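Local coordinates for cytochrome CH (Methylobacterium extorquens, PDB 1QN2), which probably carries electrons through a covalently bound heme c, as a class I c-type cytochrome of the methylotroph's respiratory chain, at residues Asp61-Pro69 / Gly82-Ile93. Numbering follows the deposited sequence.
Sequences DLKQWLADP and GISDPKKVDDII. With HEC (heme c), chain D.
L66 meets I92 beside the rim of the heme, at its methyl CMB: L66 CD1 lies 3.7 Å from I92 CG2, and both of these carbons approach CMB. With CG anti to its carbonyl carbon (chi1 -61°), L66 comes down between helix 86-98 and the heme, where CD1 touches both I92 and CMB while CD2 packs on the heme. One turn back, L62 offers CB to I93 CD1 at 4.0 Å while its CD2 turns to the heme methyl CMA. V89 CG1 fits against the backbone of helix 59-67, 3.9 Å from K63 CA. From the same helix W65 sets the edge of its indole against the face of the porphyrin, NE1 3.3 Å from C3A, with P69 CB over one face of the indole and W57 meeting it from a loop; a leucine here would probably leave the porphyrin face over pyrrole ring A poorly covered and P69 without its aromatic partner. Where helix 59-67 ends, the chain 82-85 closes in, and I83 N donates to L66 O (2.7 Å, 161° at the hydrogen). G82 CA sits 3.4 Å from A67 O in a CA-H...O contact, too near for a side chain, which would run into that carbonyl. The same oxygen accepts from a water that also bonds S84 OG. At the outer edge K63 extends toward D90 in a salt bridge that is doubtful, the place of D90 OD1 being unsure. The axes of 61-67 and 86-93 come within 9.8 Å, their N-to-C directions 121° apart; this contact packs the C-terminal helix 86-98 against helix 59-67, which lines the heme pocket, as in the class I cytochrome c fold.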
ATOM      1  N   ASP A  61      -3.674   3.402   9.149  1.00 23.21           N
ATOM      2  CA  ASP A  61      -3.724   2.031   8.649  1.00 24.56           C
ATOM      3  C   ASP A  61      -2.609   1.746   7.669  1.00 24.48           C
ATOM      4  O   ASP A  61      -2.013   0.656   7.695  1.00 24.71           O
ATOM      5  CB  ASP A  61      -5.093   1.710   8.067  1.00 20.92           C
ATOM      6  CG  ASP A  61      -6.151   1.595   9.157  1.00 27.71           C
ATOM      7  OD1 ASP A  61      -5.792   1.116  10.255  1.00 30.16           O
ATOM      8  OD2 ASP A  61      -7.315   1.975   8.926  1.00 25.82           O
ATOM      9  N   LEU A  62      -2.286   2.697   6.787  1.00 18.71           N
ATOM     10  CA  LEU A  62      -1.200   2.430   5.830  1.00 15.63           C
ATOM     11  C   LEU A  62       0.113   2.202   6.568  1.00 14.05           C
ATOM     12  O   LEU A  62       0.968   1.406   6.188  1.00 16.50           O
ATOM     13  CB  LEU A  62      -1.043   3.645   4.892  1.00 20.61           C
ATOM     14  CG  LEU A  62      -2.034   3.701   3.724  1.00 36.56           C
ATOM     15  CD1 LEU A  62      -1.854   4.963   2.885  1.00 25.03           C
ATOM     16  CD2 LEU A  62      -1.902   2.451   2.857  1.00 20.13           C
ATOM     17  N   LYS A  63       0.279   2.940   7.663  1.00 15.79           N
ATOM     18  CA  LYS A  63       1.521   2.806   8.436  1.00 17.53           C
ATOM     19  C   LYS A  63       1.666   1.363   8.932  1.00 21.48           C
ATOM     20  O   LYS A  63       2.706   0.740   8.768  1.00 21.32           O
ATOM     21  CB  LYS A  63       1.466   3.745   9.651  1.00 28.90           C
ATOM     22  CG  LYS A  63       2.594   4.749   9.742  1.00 40.66           C
ATOM     23  CD  LYS A  63       2.093   6.018  10.430  1.00 77.77           C
ATOM     24  CE  LYS A  63       3.232   6.953  10.798  1.00 55.27           C
ATOM     25  NZ  LYS A  63       2.780   8.015  11.742  1.00142.36           N
ATOM     26  N   GLN A  64       0.597   0.853   9.542  1.00 20.84           N
ATOM     27  CA  GLN A  64       0.675  -0.524  10.047  1.00 23.21           C
ATOM     28  C   GLN A  64       0.834  -1.524   8.921  1.00 19.27           C
ATOM     29  O   GLN A  64       1.656  -2.435   9.001  1.00 19.03           O
ATOM     30  CB  GLN A  64      -0.545  -0.833  10.911  1.00 22.50           C
ATOM     31  CG  GLN A  64      -0.621   0.176  12.074  1.00 26.37           C
ATOM     32  CD  GLN A  64      -1.824  -0.049  12.961  1.00 54.48           C
ATOM     33  OE1 GLN A  64      -2.672  -0.899  12.689  1.00 45.95           O
ATOM     34  NE2 GLN A  64      -1.909   0.721  14.040  1.00 42.40           N
ATOM     35  N   TRP A  65       0.061  -1.350   7.858  1.00 25.58           N
ATOM     36  CA  TRP A  65       0.082  -2.206   6.684  1.00 15.87           C
ATOM     37  C   TRP A  65       1.454  -2.311   6.057  1.00 23.84           C
ATOM     38  O   TRP A  65       1.924  -3.401   5.708  1.00 23.21           O
ATOM     39  CB  TRP A  65      -0.938  -1.710   5.659  1.00 15.40           C
ATOM     40  CG  TRP A  65      -0.906  -2.315   4.302  1.00 21.95           C
ATOM     41  CD1 TRP A  65      -0.552  -1.708   3.122  1.00 20.21           C
ATOM     42  CD2 TRP A  65      -1.328  -3.639   3.959  1.00 20.92           C
ATOM     43  NE1 TRP A  65      -0.714  -2.591   2.075  1.00 21.16           N
ATOM     44  CE2 TRP A  65      -1.181  -3.782   2.566  1.00 24.16           C
ATOM     45  CE3 TRP A  65      -1.821  -4.719   4.708  1.00 22.74           C
ATOM     46  CZ2 TRP A  65      -1.498  -4.967   1.907  1.00 18.87           C
ATOM     47  CZ3 TRP A  65      -2.136  -5.891   4.048  1.00 15.63           C
ATOM     48  CH2 TRP A  65      -1.975  -6.006   2.664  1.00 23.37           C
ATOM     49  N   LEU A  66       2.150  -1.186   5.877  1.00 21.24           N
ATOM     50  CA  LEU A  66       3.477  -1.265   5.271  1.00 19.82           C
ATOM     51  C   LEU A  66       4.508  -1.835   6.220  1.00 20.45           C
ATOM     52  O   LEU A  66       5.481  -2.465   5.779  1.00 20.53           O
ATOM     53  CB  LEU A  66       3.907   0.101   4.735  1.00 26.69           C
ATOM     54  CG  LEU A  66       3.029   0.706   3.635  1.00 34.82           C
ATOM     55  CD1 LEU A  66       3.689   1.933   2.985  1.00 27.71           C
ATOM     56  CD2 LEU A  66       2.736  -0.316   2.536  1.00 27.71           C
ATOM     57  N   ALA A  67       4.357  -1.653   7.534  1.00 20.37           N
ATOM     58  CA  ALA A  67       5.359  -2.200   8.456  1.00 23.77           C
ATOM     59  C   ALA A  67       5.322  -3.725   8.475  1.00 28.82           C
ATOM     60  O   ALA A  67       6.351  -4.390   8.631  1.00 27.48           O
ATOM     61  CB  ALA A  67       5.122  -1.652   9.859  1.00 29.92           C
ATOM     62  N   ASP A  68       4.135  -4.292   8.316  1.00 22.58           N
ATOM     63  CA  ASP A  68       3.981  -5.766   8.323  1.00 22.27           C
ATOM     64  C   ASP A  68       2.574  -6.100   7.790  1.00 16.98           C
ATOM     65  O   ASP A  68       1.624  -6.134   8.563  1.00 25.50           O
ATOM     66  CB  ASP A  68       4.052  -6.231   9.797  1.00 20.06           C
ATOM     67  CG  ASP A  68       4.308  -7.714   9.920  1.00 42.08           C
ATOM     68  OD1 ASP A  68       3.982  -8.457   8.974  1.00 30.40           O
ATOM     69  OD2 ASP A  68       4.841  -8.146  10.966  1.00 41.69           O
ATOM     70  N   PRO A  69       2.479  -6.318   6.479  1.00 18.87           N
ATOM     71  CA  PRO A  69       1.237  -6.624   5.797  1.00 18.16           C
ATOM     72  C   PRO A  69       0.463  -7.791   6.373  1.00 22.98           C
ATOM     73  O   PRO A  69      -0.727  -7.648   6.684  1.00 19.11           O
ATOM     74  CB  PRO A  69       1.650  -6.896   4.358  1.00 18.48           C
ATOM     75  CG  PRO A  69       3.061  -6.489   4.219  1.00 21.87           C
ATOM     76  CD  PRO A  69       3.622  -6.166   5.560  1.00 16.98           C
ATOM     77  N   GLY A  82       7.548  -6.184   4.699  1.00 27.56           N
ATOM     78  CA  GLY A  82       7.173  -4.971   5.409  1.00 24.87           C
ATOM     79  C   GLY A  82       8.398  -4.090   5.584  1.00 26.06           C
ATOM     80  O   GLY A  82       9.530  -4.566   5.473  1.00 34.50           O
ATOM     81  N   ILE A  83       8.166  -2.810   5.827  1.00 26.13           N
ATOM     82  CA  ILE A  83       9.272  -1.854   6.042  1.00 26.61           C
ATOM     83  C   ILE A  83       9.383  -1.590   7.551  1.00 24.56           C
ATOM     84  O   ILE A  83       8.445  -1.075   8.162  1.00 25.42           O
ATOM     85  CB  ILE A  83       8.970  -0.526   5.326  1.00 34.27           C
ATOM     86  CG1 ILE A  83       8.607  -0.777   3.862  1.00 36.64           C
ATOM     87  CG2 ILE A  83      10.130   0.441   5.445  1.00 37.27           C
ATOM     88  CD1 ILE A  83       9.772  -0.669   2.904  1.00 42.24           C
ATOM     89  N   SER A  84      10.518  -1.964   8.123  1.00 24.71           N
ATOM     90  CA  SER A  84      10.794  -1.822   9.529  1.00 31.74           C
ATOM     91  C   SER A  84      11.231  -0.443   9.953  1.00 40.58           C
ATOM     92  O   SER A  84      11.342  -0.175  11.156  1.00 32.29           O
ATOM     93  CB  SER A  84      11.770  -2.892  10.021  1.00 35.93           C
ATOM     94  OG  SER A  84      11.050  -3.927  10.678  1.00 52.27           O
ATOM     95  N   ASP A  85      11.494   0.451   9.007  1.00 31.98           N
ATOM     96  CA  ASP A  85      11.906   1.825   9.346  1.00 25.98           C
ATOM     97  C   ASP A  85      10.704   2.759   9.203  1.00 19.50           C
ATOM     98  O   ASP A  85      10.259   3.044   8.095  1.00 39.48           O
ATOM     99  CB  ASP A  85      13.024   2.259   8.394  1.00 31.58           C
ATOM    100  CG  ASP A  85      13.571   3.634   8.727  1.00 43.90           C
ATOM    101  OD1 ASP A  85      12.797   4.491   9.201  1.00 35.37           O
ATOM    102  OD2 ASP A  85      14.780   3.848   8.509  1.00 55.90           O
ATOM    103  N   PRO A  86      10.157   3.213  10.340  1.00 24.71           N
ATOM    104  CA  PRO A  86       8.978   4.056  10.406  1.00 26.37           C
ATOM    105  C   PRO A  86       9.084   5.320   9.571  1.00 36.64           C
ATOM    106  O   PRO A  86       8.107   5.714   8.928  1.00 23.37           O
ATOM    107  CB  PRO A  86       8.802   4.370  11.878  1.00 35.45           C
ATOM    108  CG  PRO A  86       9.945   3.800  12.591  1.00 34.66           C
ATOM    109  CD  PRO A  86      10.728   2.922  11.669  1.00 48.32           C
ATOM    110  N   LYS A  87      10.260   5.938   9.578  1.00 31.03           N
ATOM    111  CA  LYS A  87      10.483   7.162   8.788  1.00 26.13           C
ATOM    112  C   LYS A  87      10.327   6.828   7.299  1.00 25.50           C
ATOM    113  O   LYS A  87       9.736   7.578   6.536  1.00 29.77           O
ATOM    114  CB  LYS A  87      11.914   7.652   9.043  1.00 31.58           C
ATOM    115  N   LYS A  88      10.869   5.674   6.912  1.00 25.82           N
ATOM    116  CA  LYS A  88      10.761   5.263   5.508  1.00 23.77           C
ATOM    117  C   LYS A  88       9.296   5.061   5.136  1.00 33.87           C
ATOM    118  O   LYS A  88       8.844   5.423   4.052  1.00 28.90           O
ATOM    119  CB  LYS A  88      11.552   3.982   5.265  1.00 33.48           C
ATOM    120  CG  LYS A  88      12.057   3.822   3.846  1.00 48.16           C
ATOM    121  CD  LYS A  88      13.169   2.787   3.763  1.00 41.29           C
ATOM    122  CE  LYS A  88      14.533   3.436   3.964  1.00 76.35           C
ATOM    123  NZ  LYS A  88      15.421   3.216   2.789  1.00197.39           N
ATOM    124  N   VAL A  89       8.553   4.466   6.067  1.00 24.87           N
ATOM    125  CA  VAL A  89       7.133   4.232   5.816  1.00 20.21           C
ATOM    126  C   VAL A  89       6.407   5.560   5.586  1.00 20.84           C
ATOM    127  O   VAL A  89       5.584   5.667   4.676  1.00 25.74           O
ATOM    128  CB  VAL A  89       6.471   3.516   7.017  1.00 36.64           C
ATOM    129  CG1 VAL A  89       4.956   3.550   6.864  1.00 27.24           C
ATOM    130  CG2 VAL A  89       6.958   2.074   7.105  1.00 28.11           C
ATOM    131  N   ASP A  90       6.709   6.550   6.418  1.00 19.66           N
ATOM    132  CA  ASP A  90       6.087   7.870   6.304  1.00 17.92           C
ATOM    133  C   ASP A  90       6.442   8.484   4.933  1.00 17.45           C
ATOM    134  O   ASP A  90       5.567   9.055   4.289  1.00 22.90           O
ATOM    135  CB  ASP A  90       6.609   8.800   7.399  1.00 24.24           C
ATOM    136  CG  ASP A  90       5.912   8.661   8.727  1.00 50.30           C
ATOM    137  OD1 ASP A  90       4.733   8.256   8.773  1.00 35.45           O
ATOM    138  OD2 ASP A  90       6.557   8.969   9.756  1.00 33.32           O
ATOM    139  N   ASP A  91       7.703   8.338   4.543  1.00 25.19           N
ATOM    140  CA  ASP A  91       8.161   8.883   3.250  1.00 20.21           C
ATOM    141  C   ASP A  91       7.367   8.260   2.113  1.00 29.77           C
ATOM    142  O   ASP A  91       6.892   8.925   1.193  1.00 21.71           O
ATOM    143  CB  ASP A  91       9.654   8.614   3.072  1.00 19.58           C
ATOM    144  CG  ASP A  91      10.486   9.491   4.004  1.00 16.74           C
ATOM    145  OD1 ASP A  91       9.924  10.471   4.522  1.00 22.03           O
ATOM    146  OD2 ASP A  91      11.677   9.194   4.202  1.00 24.32           O
ATOM    147  N   ILE A  92       7.210   6.938   2.191  1.00 23.84           N
ATOM    148  CA  ILE A  92       6.442   6.248   1.150  1.00 27.56           C
ATOM    149  C   ILE A  92       5.021   6.782   1.102  1.00 17.29           C
ATOM    150  O   ILE A  92       4.451   7.024   0.034  1.00 20.06           O
ATOM    151  CB  ILE A  92       6.438   4.729   1.401  1.00 29.29           C
ATOM    152  CG1 ILE A  92       7.834   4.159   1.167  1.00 26.13           C
ATOM    153  CG2 ILE A  92       5.405   4.038   0.530  1.00 28.82           C
ATOM    154  CD1 ILE A  92       8.061   2.697   1.345  1.00 29.77           C
ATOM    155  N   ILE A  93       4.414   6.997   2.270  1.00 18.79           N
ATOM    156  CA  ILE A  93       3.048   7.518   2.287  1.00 20.61           C
ATOM    157  C   ILE A  93       2.986   8.917   1.701  1.00 30.16           C
ATOM    158  O   ILE A  93       2.038   9.316   1.014  1.00 20.77           O
ATOM    159  CB  ILE A  93       2.443   7.490   3.697  1.00 21.87           C
ATOM    160  CG1 ILE A  93       2.304   6.026   4.174  1.00 30.64           C
ATOM    161  CG2 ILE A  93       1.083   8.163   3.719  1.00 16.74           C
ATOM    162  CD1 ILE A  93       2.211   5.870   5.676  1.00 32.45           C
TER
HETATM  163 FE   HEC D 101       1.427  -4.203  -2.349  1.00 21.56          FE
HETATM  164  CHA HEC D 101      -1.968  -4.584  -2.050  1.00 16.82           C
HETATM  165  CHB HEC D 101       1.168  -0.981  -1.161  1.00 17.05           C
HETATM  166  CHC HEC D 101       4.862  -4.055  -1.991  1.00 13.03           C
HETATM  167  CHD HEC D 101       1.679  -7.113  -4.024  1.00 15.16           C
HETATM  168  NA  HEC D 101      -0.139  -2.975  -1.739  1.00 17.53           N
HETATM  169  C1A HEC D 101      -1.464  -3.349  -1.664  1.00 16.82           C
HETATM  170  C2A HEC D 101      -2.138  -2.284  -1.139  1.00 16.34           C
HETATM  171  C3A HEC D 101      -1.266  -1.272  -0.890  1.00 17.77           C
HETATM  172  C4A HEC D 101      -0.011  -1.703  -1.262  1.00 19.90           C
HETATM  173  CMA HEC D 101      -1.755   0.047  -0.301  1.00 17.45           C
HETATM  174  CAA HEC D 101      -3.623  -2.210  -0.878  1.00 15.71           C
HETATM  175  CBA HEC D 101      -4.311  -1.609  -2.105  1.00 22.90           C
HETATM  176  CGA HEC D 101      -5.833  -1.670  -2.075  1.00 31.11           C
HETATM  177  O1A HEC D 101      -6.474  -1.842  -1.009  1.00 22.58           O
HETATM  178  O2A HEC D 101      -6.447  -1.133  -3.039  1.00 25.35           O
HETATM  179  NB  HEC D 101       2.791  -2.757  -1.740  1.00 17.45           N
HETATM  180  C1B HEC D 101       2.438  -1.497  -1.331  1.00 19.11           C
HETATM  181  C2B HEC D 101       3.606  -0.774  -1.243  1.00 15.00           C
HETATM  182  C3B HEC D 101       4.665  -1.643  -1.371  1.00 14.69           C
HETATM  183  C4B HEC D 101       4.150  -2.876  -1.755  1.00 14.45           C
HETATM  184  CMB HEC D 101       3.832   0.675  -0.844  1.00 21.24           C
HETATM  185  CAB HEC D 101       5.998  -1.296  -1.136  1.00 26.06           C
HETATM  186  CBB HEC D 101       6.457  -1.011   0.154  1.00 20.37           C
HETATM  187  NC  HEC D 101       3.015  -5.413  -2.883  1.00 18.79           N
HETATM  188  C1C HEC D 101       4.341  -5.131  -2.705  1.00 19.66           C
HETATM  189  C2C HEC D 101       5.032  -6.115  -3.376  1.00 19.74           C
HETATM  190  C3C HEC D 101       4.145  -6.969  -3.980  1.00 14.76           C
HETATM  191  C4C HEC D 101       2.879  -6.537  -3.641  1.00 16.74           C
HETATM  192  CMC HEC D 101       6.510  -6.381  -3.606  1.00 23.21           C
HETATM  193  CAC HEC D 101       4.477  -8.076  -4.767  1.00 24.32           C
HETATM  194  CBC HEC D 101       5.366  -9.074  -4.357  1.00 23.45           C
HETATM  195  ND  HEC D 101       0.053  -5.617  -2.956  1.00 14.92           N
HETATM  196  C1D HEC D 101       0.420  -6.760  -3.585  1.00 14.21           C
HETATM  197  C2D HEC D 101      -0.729  -7.515  -3.715  1.00 19.34           C
HETATM  198  C3D HEC D 101      -1.751  -6.799  -3.183  1.00 13.98           C
HETATM  199  C4D HEC D 101      -1.282  -5.613  -2.678  1.00 18.95           C
HETATM  200  CMD HEC D 101      -0.987  -8.882  -4.322  1.00 15.55           C
HETATM  201  CAD HEC D 101      -3.191  -7.261  -3.062  1.00 20.84           C
HETATM  202  CBD HEC D 101      -3.220  -7.814  -1.624  1.00 18.16           C
HETATM  203  CGD HEC D 101      -4.468  -8.640  -1.329  1.00 28.74           C
HETATM  204  O1D HEC D 101      -4.497  -9.239  -0.218  1.00 23.29           O
HETATM  205  O2D HEC D 101      -5.459  -8.661  -2.091  1.00 18.95           O
HETATM  206  O   HOH W   1       8.933  -5.634   9.767  1.00 47.85           O